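PDB 1OXV: ABC transporter, ATP binding protein from Sulfolobus solfataricus, which supplies the energy for glucose uptake by binding and hydrolysing ATP as a subunit of the GlcSTUV ABC transporter complex. Local coordinates for residues 163-168 with 195-200; 19-24 with 45-50; 128-133 with 147-152. All blocks are in the same frame, centred on the assembly; numbering follows the deposited sequence. Where two conformers were deposited one is given.

Contact 1: residues 163-168 with 195-200. With ANP (phosphoaminophosphonic acid-adenylate ester), chain T.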
loop_
_atom_site.group_PDB
_atom_site.type_symbol
_atom_site.label_atom_id
_atom_site.label_comp_id
_atom_site.label_asym_id
_atom_site.label_seq_id
_atom_site.Cartn_x
_atom_site.Cartn_y
_atom_site.Cartn_z
ATOM N N LEU A 163 -10.829 -0.911 9.593
ATOM C CA LEU A 163 -9.799 0.029 9.176
ATOM C C LEU A 163 -8.459 -0.314 9.823
ATOM O O LEU A 163 -8.337 -0.346 11.053
ATOM C CB LEU A 163 -10.186 1.459 9.568
ATOM C CG LEU A 163 -11.573 1.912 9.125
ATOM C CD1 LEU A 163 -11.898 3.290 9.700
ATOM C CD2 LEU A 163 -11.701 1.927 7.609
ATOM N N LEU A 164 -7.452 -0.538 8.986
ATOM C CA LEU A 164 -6.121 -0.858 9.457
ATOM C C LEU A 164 -5.118 0.193 8.990
ATOM O O LEU A 164 -4.809 0.303 7.802
ATOM C CB LEU A 164 -5.682 -2.245 8.977
ATOM C CG LEU A 164 -6.647 -3.395 9.259
ATOM C CD1 LEU A 164 -6.042 -4.712 8.833
ATOM C CD2 LEU A 164 -6.998 -3.450 10.717
ATOM N N ASP A 165 -4.585 0.947 9.933
ATOM C CA ASP A 165 -3.600 1.971 9.599
ATOM C C ASP A 165 -2.195 1.467 9.924
ATOM O O ASP A 165 -1.774 1.433 11.080
ATOM C CB ASP A 165 -3.902 3.290 10.329
ATOM C CG ASP A 165 -3.107 4.471 9.773
ATOM O OD1 ASP A 165 -2.266 4.262 8.866
ATOM O OD2 ASP A 165 -3.275 5.650 10.170
ATOM N N GLU A 166 -1.480 1.066 8.881
ATOM C CA GLU A 166 -0.121 0.562 9.002
ATOM C C GLU A 166 -0.009 -0.462 10.119
ATOM O O GLU A 166 0.719 -0.250 11.083
ATOM C CB GLU A 166 0.855 1.708 9.250
ATOM C CG GLU A 166 0.770 2.818 8.219
ATOM C CD GLU A 166 2.098 3.521 8.002
ATOM O OE1 GLU A 166 3.136 2.827 8.023
ATOM O OE2 GLU A 166 2.108 4.761 7.808
ATOM N N PRO A 167 -0.669 -1.597 9.918
ATOM C CA PRO A 167 -0.765 -2.671 10.908
ATOM C C PRO A 167 0.480 -3.530 11.036
ATOM O O PRO A 167 0.783 -3.984 12.131
ATOM C CB PRO A 167 -1.877 -3.576 10.351
ATOM C CG PRO A 167 -2.296 -3.005 9.036
ATOM C CD PRO A 167 -1.324 -1.954 8.654
ATOM N N PHE A 168 1.167 -3.770 9.923
ATOM C CA PHE A 168 2.298 -4.700 9.909
ATOM C C PHE A 168 3.652 -4.003 10.030
ATOM O O PHE A 168 4.685 -4.562 9.647
ATOM C CB PHE A 168 2.247 -5.536 8.624
ATOM C CG PHE A 168 0.854 -5.966 8.240
ATOM C CD1 PHE A 168 0.282 -5.546 7.051
ATOM C CD2 PHE A 168 0.116 -6.772 9.081
ATOM C CE1 PHE A 168 -0.996 -5.935 6.719
ATOM C CE2 PHE A 168 -1.156 -7.162 8.749
ATOM C CZ PHE A 168 -1.714 -6.750 7.573
ATOM N N LEU A 195 -10.273 -1.533 4.712
ATOM C CA LEU A 195 -9.411 -0.479 4.231
ATOM C C LEU A 195 -8.069 -0.615 4.955
ATOM O O LEU A 195 -8.012 -0.592 6.183
ATOM C CB LEU A 195 -10.039 0.870 4.522
ATOM C CG LEU A 195 -9.808 1.989 3.514
ATOM C CD1 LEU A 195 -10.693 3.207 3.864
ATOM C CD2 LEU A 195 -8.351 2.366 3.420
ATOM N N VAL A 196 -6.993 -0.802 4.196
ATOM C CA VAL A 196 -5.696 -0.796 4.857
ATOM C C VAL A 196 -4.759 0.228 4.220
ATOM O O VAL A 196 -4.722 0.408 3.009
ATOM C CB VAL A 196 -5.095 -2.196 4.740
ATOM C CG1 VAL A 196 -5.535 -2.845 3.430
ATOM C CG2 VAL A 196 -3.580 -2.115 4.773
ATOM N N VAL A 197 -4.051 0.917 5.102
ATOM C CA VAL A 197 -3.139 1.955 4.688
ATOM C C VAL A 197 -1.723 1.539 4.979
ATOM O O VAL A 197 -1.451 0.825 5.947
ATOM C CB VAL A 197 -3.418 3.307 5.389
ATOM C CG1 VAL A 197 -4.543 4.011 4.709
ATOM C CG2 VAL A 197 -3.733 3.101 6.853
ATOM N N SER A 198 -0.819 1.974 4.114
ATOM C CA SER A 198 0.582 1.682 4.297
ATOM C C SER A 198 1.466 2.472 3.355
ATOM O O SER A 198 1.031 2.928 2.300
ATOM C CB SER A 198 0.850 0.201 4.044
ATOM O OG SER A 198 2.244 -0.029 4.056
ATOM N N HIS A 199 2.720 2.625 3.756
ATOM C CA HIS A 199 3.737 3.189 2.887
ATOM C C HIS A 199 4.545 2.004 2.355
ATOM O O HIS A 199 5.607 2.186 1.772
ATOM C CB HIS A 199 4.644 4.158 3.650
ATOM C CG HIS A 199 5.297 3.543 4.846
ATOM N ND1 HIS A 199 5.061 3.979 6.132
ATOM C CD2 HIS A 199 6.174 2.516 4.952
ATOM C CE1 HIS A 199 5.767 3.251 6.979
ATOM N NE2 HIS A 199 6.452 2.357 6.289
ATOM N N ASP A 200 4.027 0.791 2.560
ATOM C CA ASP A 200 4.703 -0.429 2.116
ATOM C C ASP A 200 3.899 -1.222 1.088
ATOM O O ASP A 200 2.834 -1.738 1.403
ATOM C CB ASP A 200 4.973 -1.335 3.312
ATOM C CG ASP A 200 5.666 -2.616 2.910
ATOM O OD1 ASP A 200 6.465 -2.560 1.959
ATOM O OD2 ASP A 200 5.464 -3.719 3.456
HETATM P PG ANP T . 2.693 8.638 7.686
HETATM O O1G ANP T . 2.830 7.728 6.507
HETATM O O2G ANP T . 4.016 9.061 8.258
HETATM O O3G ANP T . 1.931 7.940 8.741
HETATM P PB ANP T . 0.343 10.111 6.706
HETATM O O1B ANP T . 0.259 9.714 5.287
HETATM O O2B ANP T . -0.499 9.237 7.561
HETATM N N3B ANP T . 1.935 10.041 7.202
HETATM P PA ANP T . -0.992 12.324 7.782
HETATM O O1A ANP T . -2.382 12.130 7.285
HETATM O O2A ANP T . -0.892 11.927 9.194
HETATM O O3A ANP T . -0.015 11.625 6.804
HETATM O "O5'" ANP T . -0.733 13.822 7.738
HETATM C "C5'" ANP T . -0.977 14.479 6.518
HETATM C "C4'" ANP T . -0.519 15.942 6.560
HETATM O "O4'" ANP T . -1.358 16.657 7.447
HETATM C "C3'" ANP T . 0.870 16.176 7.131
HETATM O "O3'" ANP T . 1.411 17.369 6.569
HETATM C "C2'" ANP T . 0.636 16.372 8.611
HETATM O "O2'" ANP T . 1.623 17.163 9.252
HETATM C "C1'" ANP T . -0.683 17.111 8.613
HETATM N N9 ANP T . -1.508 16.850 9.790
HETATM C C8 ANP T . -2.141 15.698 10.101
HETATM N N7 ANP T . -2.844 15.849 11.256
HETATM C C5 ANP T . -2.665 17.116 11.669
HETATM C C6 ANP T . -3.110 17.948 12.804
HETATM N N6 ANP T . -3.950 17.423 13.785
HETATM N N1 ANP T . -2.689 19.219 12.850
HETATM C C2 ANP T . -1.890 19.756 11.920
HETATM N N3 ANP T . -1.434 19.050 10.870
HETATM C C4 ANP T . -1.790 17.774 10.699
#
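E166 sets CG anti to its carbonyl carbon (chi1 -54°) and then runs out extended, while H199 holds CG between its backbone N and carbonyl carbon (chi1 56°), and the two groups meet beside the γ-phosphate of the bound ATP analogue. The carboxylate stands almost upright to the imidazole, their planes 85° apart. E166 OE1 crowds the ND1 and CE1 side of the ring with poor hydrogen-bond geometry; its exact placement is doubtful. The other oxygen, OE2, lies 3.3 Å from ANP O3G, and ANP O1G sits at the edge of the H199 ring.

Behind these polar tips two parallel strands run. L164 N donates to L195 O at 2.9 Å, and V197 N to L164 O at the same length. A third bond, from E166 N to V197 O, is more bent and arrives from above the carbonyl plane, as the chain leaves the sheet there. Leucine and valine suit the strands because both faces are buried: M48 of helix 44-52 packs on L163 and V197, and V183 of helix 174-190 on L164. D165, sharing V197's face, is second-shell: its OD2 is hydrogen-bonded to T45 OG1, the atom that binds magnesium.

The pair belongs to a beta-alpha-beta unit of a P-loop ATPase, with the Walker B strand ending in D165, E166 the first residue beyond it, and the ABC switch (H-loop) histidine close by.

Contact 2: residues 19-24 with 45-50. With MG (magnesium ion), chain D; ANP (phosphoaminophosphonic acid-adenylate ester), chain T.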
loop_
_atom_site.group_PDB
_atom_site.type_symbol
_atom_site.label_atom_id
_atom_site.label_comp_id
_atom_site.label_asym_id
_atom_site.label_seq_id
_atom_site.Cartn_x
_atom_site.Cartn_y
_atom_site.Cartn_z
ATOM N N VAL A 19 -2.914 21.633 3.244
ATOM C CA VAL A 19 -4.006 20.879 2.645
ATOM C C VAL A 19 -3.619 19.416 2.700
ATOM O O VAL A 19 -2.833 18.926 1.875
ATOM C CB VAL A 19 -4.294 21.352 1.209
ATOM C CG1 VAL A 19 -5.394 20.530 0.566
ATOM C CG2 VAL A 19 -4.669 22.823 1.225
ATOM N N ALA A 20 -4.165 18.728 3.698
ATOM C CA ALA A 20 -3.816 17.333 3.967
ATOM C C ALA A 20 -4.453 16.391 2.945
ATOM O O ALA A 20 -3.892 15.346 2.595
ATOM C CB ALA A 20 -4.225 16.958 5.381
ATOM N N LEU A 21 -5.637 16.764 2.487
ATOM C CA LEU A 21 -6.347 16.004 1.459
ATOM C C LEU A 21 -6.967 17.023 0.516
ATOM O O LEU A 21 -7.557 18.002 0.959
ATOM C CB LEU A 21 -7.447 15.115 2.050
ATOM C CG LEU A 21 -7.031 13.954 2.954
ATOM C CD1 LEU A 21 -8.258 13.283 3.528
ATOM C CD2 LEU A 21 -6.182 12.974 2.182
ATOM N N ASP A 22 -6.851 16.780 -0.783
ATOM C CA ASP A 22 -7.337 17.726 -1.773
ATOM C C ASP A 22 -8.254 17.056 -2.789
ATOM O O ASP A 22 -7.792 16.327 -3.662
ATOM C CB ASP A 22 -6.134 18.339 -2.489
ATOM C CG ASP A 22 -6.518 19.429 -3.461
ATOM O OD1 ASP A 22 -5.590 20.068 -3.989
ATOM O OD2 ASP A 22 -7.699 19.716 -3.762
ATOM N N ASN A 23 -9.545 17.340 -2.665
ATOM C CA ASN A 23 -10.581 16.853 -3.571
ATOM C C ASN A 23 -10.496 15.381 -3.914
ATOM O O ASN A 23 -10.418 14.996 -5.081
ATOM C CB ASN A 23 -10.577 17.687 -4.846
ATOM C CG ASN A 23 -11.143 19.077 -4.628
ATOM O OD1 ASN A 23 -12.331 19.241 -4.348
ATOM N ND2 ASN A 23 -10.290 20.087 -4.747
ATOM N N VAL A 24 -10.525 14.561 -2.878
ATOM C CA VAL A 24 -10.427 13.127 -3.027
ATOM C C VAL A 24 -11.752 12.502 -3.435
ATOM O O VAL A 24 -12.777 12.762 -2.834
ATOM C CB VAL A 24 -9.902 12.501 -1.713
ATOM C CG1 VAL A 24 -9.978 10.974 -1.756
ATOM C CG2 VAL A 24 -8.481 12.946 -1.484
ATOM N N THR A 45 -3.402 8.704 7.157
ATOM C CA THR A 45 -4.066 8.673 8.450
ATOM C C THR A 45 -5.221 9.680 8.494
ATOM O O THR A 45 -6.247 9.427 9.096
ATOM C CB THR A 45 -3.060 8.939 9.589
ATOM O OG1 THR A 45 -2.171 7.821 9.735
ATOM C CG2 THR A 45 -3.760 9.011 10.933
ATOM N N THR A 46 -5.036 10.833 7.875
ATOM C CA THR A 46 -6.095 11.814 7.844
ATOM C C THR A 46 -7.318 11.199 7.148
ATOM O O THR A 46 -8.454 11.313 7.614
ATOM C CB THR A 46 -5.623 13.072 7.125
ATOM O OG1 THR A 46 -4.524 13.658 7.852
ATOM C CG2 THR A 46 -6.723 14.121 7.132
ATOM N N PHE A 47 -7.070 10.543 6.036
ATOM C CA PHE A 47 -8.125 9.880 5.300
ATOM C C PHE A 47 -8.842 8.853 6.165
ATOM O O PHE A 47 -10.077 8.846 6.252
ATOM C CB PHE A 47 -7.550 9.242 4.055
ATOM C CG PHE A 47 -8.547 8.530 3.233
ATOM C CD1 PHE A 47 -9.417 9.221 2.415
ATOM C CD2 PHE A 47 -8.626 7.171 3.275
ATOM C CE1 PHE A 47 -10.340 8.549 1.661
ATOM C CE2 PHE A 47 -9.541 6.507 2.517
ATOM C CZ PHE A 47 -10.393 7.194 1.710
ATOM N N MET A 48 -8.072 7.987 6.811
ATOM C CA MET A 48 -8.588 6.929 7.673
ATOM C C MET A 48 -9.464 7.488 8.799
ATOM O O MET A 48 -10.486 6.922 9.167
ATOM C CB MET A 48 -7.399 6.173 8.265
ATOM C CG MET A 48 -6.703 5.277 7.238
ATOM S SD MET A 48 -7.847 4.144 6.436
ATOM C CE MET A 48 -7.421 2.664 7.365
ATOM N N ARG A 49 -9.005 8.580 9.407
ATOM C CA ARG A 49 -9.719 9.200 10.506
ATOM C C ARG A 49 -11.052 9.796 10.048
ATOM O O ARG A 49 -12.033 9.811 10.805
ATOM C CB ARG A 49 -8.850 10.270 11.194
ATOM C CG ARG A 49 -7.729 9.713 12.051
ATOM C CD ARG A 49 -6.776 10.771 12.646
ATOM N NE ARG A 49 -7.442 11.764 13.483
ATOM C CZ ARG A 49 -7.782 11.555 14.750
ATOM N NH1 ARG A 49 -7.514 10.398 15.330
ATOM N NH2 ARG A 49 -8.383 12.501 15.444
ATOM N N ILE A 50 -11.088 10.296 8.820
ATOM C CA ILE A 50 -12.330 10.827 8.278
ATOM C C ILE A 50 -13.296 9.663 8.025
ATOM O O ILE A 50 -14.499 9.747 8.323
ATOM C CB ILE A 50 -12.065 11.672 7.028
ATOM C CG1 ILE A 50 -11.524 13.045 7.439
ATOM C CG2 ILE A 50 -13.325 11.825 6.197
ATOM C CD1 ILE A 50 -10.961 13.846 6.310
HETATM MG MG MG D . -0.090 7.929 9.141
HETATM P PG ANP T . 2.693 8.638 7.686
HETATM O O1G ANP T . 2.830 7.728 6.507
HETATM O O2G ANP T . 4.016 9.061 8.258
HETATM O O3G ANP T . 1.931 7.940 8.741
HETATM P PB ANP T . 0.343 10.111 6.706
HETATM O O1B ANP T . 0.259 9.714 5.287
HETATM O O2B ANP T . -0.499 9.237 7.561
HETATM N N3B ANP T . 1.935 10.041 7.202
HETATM P PA ANP T . -0.992 12.324 7.782
HETATM O O1A ANP T . -2.382 12.130 7.285
HETATM O O2A ANP T . -0.892 11.927 9.194
HETATM O O3A ANP T . -0.015 11.625 6.804
HETATM O "O5'" ANP T . -0.733 13.822 7.738
HETATM C "C5'" ANP T . -0.977 14.479 6.518
HETATM C "C4'" ANP T . -0.519 15.942 6.560
HETATM O "O4'" ANP T . -1.358 16.657 7.447
HETATM C "C3'" ANP T . 0.870 16.176 7.131
HETATM O "O3'" ANP T . 1.411 17.369 6.569
HETATM C "C2'" ANP T . 0.636 16.372 8.611
HETATM O "O2'" ANP T . 1.623 17.163 9.252
HETATM C "C1'" ANP T . -0.683 17.111 8.613
HETATM N N9 ANP T . -1.508 16.850 9.790
HETATM C C8 ANP T . -2.141 15.698 10.101
HETATM N N7 ANP T . -2.844 15.849 11.256
HETATM C C5 ANP T . -2.665 17.116 11.669
HETATM C C6 ANP T . -3.110 17.948 12.804
HETATM N N6 ANP T . -3.950 17.423 13.785
HETATM N N1 ANP T . -2.689 19.219 12.850
HETATM C C2 ANP T . -1.890 19.756 11.920
HETATM N N3 ANP T . -1.434 19.050 10.870
HETATM C C4 ANP T . -1.790 17.774 10.699
HETATM O O HOH W 1 -0.274 6.241 8.061
HETATM O O HOH W 2 0.207 6.824 10.936
HETATM O O HOH W 3 0.112 9.789 10.393
#
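T46 faces L21 and A20 with one branch and the nucleotide with the other, a division of labour that a β-branched threonine allows. Its CB lies 3.4 Å from ANP O1A. With chi1 at -63°, OG1 sits beside the backbone N, and both donate to that oxygen: OG1 at 2.7 Å and T46 N at 3.0 Å, two bonds gripping one α-phosphate atom. The methyl CG2 turns to the strand, 4.0 Å from L21 CD1 and 4.2 Å from A20 CB.

L21 slides past T46 in the opposite direction and lays CD1 against the helix. That methyl is 3.8 Å from F47 CA, near the plane of the F47 ring at its edge, and also touches I50 CD1. At a classic beta bulge, where A20 and L21 both face K11, both residues point to the helix: L21 packs on it and small A20 puts CB 3.5 Å from ANP O4'.

T45 OG1 binds magnesium, joined by ANP O3G and O2B and three waters. T45 is the Walker A threonine, T46 the residue after it. No hydrogen bond links the two segments: apolar packing fixes the helix against the strand, while its polar N-terminal end holds phosphate and metal.

Contact 3: residues 128-133 with 147-152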
loop_
_atom_site.group_PDB
_atom_site.type_symbol
_atom_site.label_atom_id
_atom_site.label_comp_id
_atom_site.label_asym_id
_atom_site.label_seq_id
_atom_site.Cartn_x
_atom_site.Cartn_y
_atom_site.Cartn_z
ATOM N N LEU A 128 -10.599 -15.514 16.251
ATOM C CA LEU A 128 -9.187 -15.135 16.217
ATOM C C LEU A 128 -8.232 -16.165 16.884
ATOM O O LEU A 128 -7.035 -15.915 17.010
ATOM C CB LEU A 128 -9.012 -13.752 16.855
ATOM C CG LEU A 128 -9.332 -12.511 16.004
ATOM C CD1 LEU A 128 -8.443 -12.468 14.772
ATOM C CD2 LEU A 128 -10.793 -12.452 15.576
ATOM N N ASP A 129 -8.763 -17.320 17.283
ATOM C CA ASP A 129 -7.967 -18.390 17.908
ATOM C C ASP A 129 -7.135 -17.913 19.112
ATOM O O ASP A 129 -5.971 -18.266 19.226
ATOM C CB ASP A 129 -7.048 -19.040 16.867
ATOM C CG ASP A 129 -6.540 -20.422 17.282
ATOM O OD1 ASP A 129 -7.127 -21.087 18.167
ATOM O OD2 ASP A 129 -5.533 -20.931 16.750
ATOM N N ILE A 130 -7.738 -17.114 20.001
ATOM C CA ILE A 130 -7.072 -16.694 21.246
ATOM C C ILE A 130 -8.001 -16.914 22.415
ATOM O O ILE A 130 -7.845 -16.306 23.472
ATOM C CB ILE A 130 -6.647 -15.229 21.237
ATOM C CG1 ILE A 130 -7.785 -14.362 20.689
ATOM C CG2 ILE A 130 -5.362 -15.070 20.457
ATOM C CD1 ILE A 130 -7.633 -12.907 20.952
ATOM N N HIS A 131 -8.983 -17.785 22.223
ATOM C CA HIS A 131 -9.929 -18.077 23.283
ATOM C C HIS A 131 -9.182 -18.696 24.471
ATOM O O HIS A 131 -9.544 -18.488 25.626
ATOM C CB HIS A 131 -10.996 -19.032 22.753
ATOM C CG HIS A 131 -12.048 -19.392 23.747
ATOM N ND1 HIS A 131 -11.985 -20.531 24.519
ATOM C CD2 HIS A 131 -13.209 -18.775 24.079
ATOM C CE1 HIS A 131 -13.057 -20.598 25.290
ATOM N NE2 HIS A 131 -13.816 -19.543 25.043
ATOM N N HIS A 132 -8.119 -19.430 24.178
ATOM C CA HIS A 132 -7.360 -20.119 25.222
ATOM C C HIS A 132 -6.407 -19.228 26.022
ATOM O O HIS A 132 -5.825 -19.671 27.005
ATOM C CB HIS A 132 -6.597 -21.304 24.637
ATOM C CG HIS A 132 -5.588 -20.928 23.599
ATOM N ND1 HIS A 132 -5.926 -20.258 22.447
ATOM C CD2 HIS A 132 -4.254 -21.143 23.530
ATOM C CE1 HIS A 132 -4.841 -20.073 21.713
ATOM N NE2 HIS A 132 -3.813 -20.601 22.348
ATOM N N VAL A 133 -6.248 -17.975 25.627
ATOM C CA VAL A 133 -5.373 -17.078 26.376
ATOM C C VAL A 133 -6.108 -15.828 26.846
ATOM O O VAL A 133 -5.495 -14.789 27.083
ATOM C CB VAL A 133 -4.154 -16.662 25.530
ATOM C CG1 VAL A 133 -3.221 -17.855 25.314
ATOM C CG2 VAL A 133 -4.602 -16.070 24.192
ATOM N N GLN A 147 -1.472 -9.134 18.272
ATOM C CA GLN A 147 -2.159 -8.640 17.088
ATOM C C GLN A 147 -3.564 -9.230 17.024
ATOM O O GLN A 147 -4.525 -8.563 16.637
ATOM C CB GLN A 147 -1.367 -8.989 15.849
ATOM N N ARG A 148 -3.692 -10.490 17.411
ATOM C CA ARG A 148 -4.995 -11.135 17.398
ATOM C C ARG A 148 -5.951 -10.500 18.401
ATOM O O ARG A 148 -7.120 -10.300 18.099
ATOM C CB ARG A 148 -4.869 -12.628 17.657
ATOM C CG ARG A 148 -4.391 -13.416 16.450
ATOM C CD ARG A 148 -4.078 -14.870 16.755
ATOM N NE ARG A 148 -3.438 -15.523 15.628
ATOM C CZ ARG A 148 -4.083 -16.235 14.733
ATOM N NH1 ARG A 148 -5.392 -16.384 14.831
ATOM N NH2 ARG A 148 -3.424 -16.784 13.728
ATOM N N VAL A 149 -5.461 -10.203 19.600
ATOM C CA VAL A 149 -6.278 -9.531 20.590
ATOM C C VAL A 149 -6.707 -8.158 20.103
ATOM O O VAL A 149 -7.854 -7.766 20.289
ATOM C CB VAL A 149 -5.548 -9.382 21.934
ATOM C CG1 VAL A 149 -6.355 -8.513 22.855
ATOM C CG2 VAL A 149 -5.323 -10.731 22.541
ATOM N N ALA A 150 -5.801 -7.419 19.466
ATOM C CA ALA A 150 -6.166 -6.107 18.937
ATOM C C ALA A 150 -7.267 -6.234 17.880
ATOM O O ALA A 150 -8.179 -5.404 17.827
ATOM C CB ALA A 150 -4.956 -5.395 18.351
ATOM N N LEU A 151 -7.185 -7.272 17.050
ATOM C CA LEU A 151 -8.175 -7.479 15.991
ATOM C C LEU A 151 -9.522 -7.837 16.607
ATOM O O LEU A 151 -10.569 -7.307 16.209
ATOM C CB LEU A 151 -7.715 -8.598 15.052
ATOM C CG LEU A 151 -7.292 -8.212 13.641
ATOM C CD1 LEU A 151 -6.804 -9.456 12.912
ATOM C CD2 LEU A 151 -8.408 -7.494 12.852
ATOM N N ALA A 152 -9.499 -8.767 17.557
ATOM C CA ALA A 152 -10.710 -9.172 18.264
ATOM C C ALA A 152 -11.387 -7.964 18.895
ATOM O O ALA A 152 -12.606 -7.812 18.809
ATOM C CB ALA A 152 -10.410 -10.223 19.303
#
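This is a loop-on-helix packing contact in the helical part of the ABC ATPase domain, where the chain leaving helix 114-127 lies across helix 143-155, the helix that begins within the LSGGQ signature sequence. A Schellman motif ends the first helix: D129, with positive phi, is its C-prime residue, and D129 N bonds back to K126 O and I130 N to A125 O, the paired bonds of the motif. The turn swings L128 and I130, on either side of D129 in sequence, onto the second helix, while D129 stays exposed at the margin, as suits an aspartate.

L128 is the larger apolar contributor. Its CG rests 4.2 Å from A152 CB, where a small residue allows close approach, and its CD1 reaches toward L151. I130 packs beside it on the same stretch of helix. Its CG1 lies between backbone N and carbonyl carbon (chi1 45°), which carries CD1 to V149 CG2 at 3.5 Å and to A152 CB; CG2 meets R148 CB at 3.7 Å. Helix 99-104 closes in, with I103 touching I130, V149 and A152, and L182 of helix 174-190 packs on R148 and L151.

R148 supplies the polar bond. Its chain, extended from CG to NE, passes I130 and reaches the end of helix 114-127. The charged atoms of D129 and R148 do not touch, D129 OD2 being 4.9 Å from R148 NH1. Instead R148 NH1 donates to L128 O at 2.8 Å, with an N-H...O angle of 155°; the oxygen lies in the guanidinium plane, yet the nitrogen sits 62° out of the carbonyl plane.

How the contacts relate
All three contacts lie in the ABC-ATPase part of the chain and follow one another without overlap, in the order 2, 3, 1. Contacts 1 and 2 have centres 15 Å apart and touch through the D165 to T45 hydrogen bond, where helix 44-52 lies against the mixed sheet. Both reach the same nucleotide, one beside its γ-phosphate and the other along its ribose and phosphates, and at the magnesium. Contact 2 also brings in the antiparallel sheet that contains strands 4-13 and 18-28. Contact 3 stands apart, its centre about 19 Å from that of contact 1 and 31 Å from that of contact 2, but helix 143-155 is followed in the chain by strand 161-165, joining the signature helix to the nucleotide-binding core.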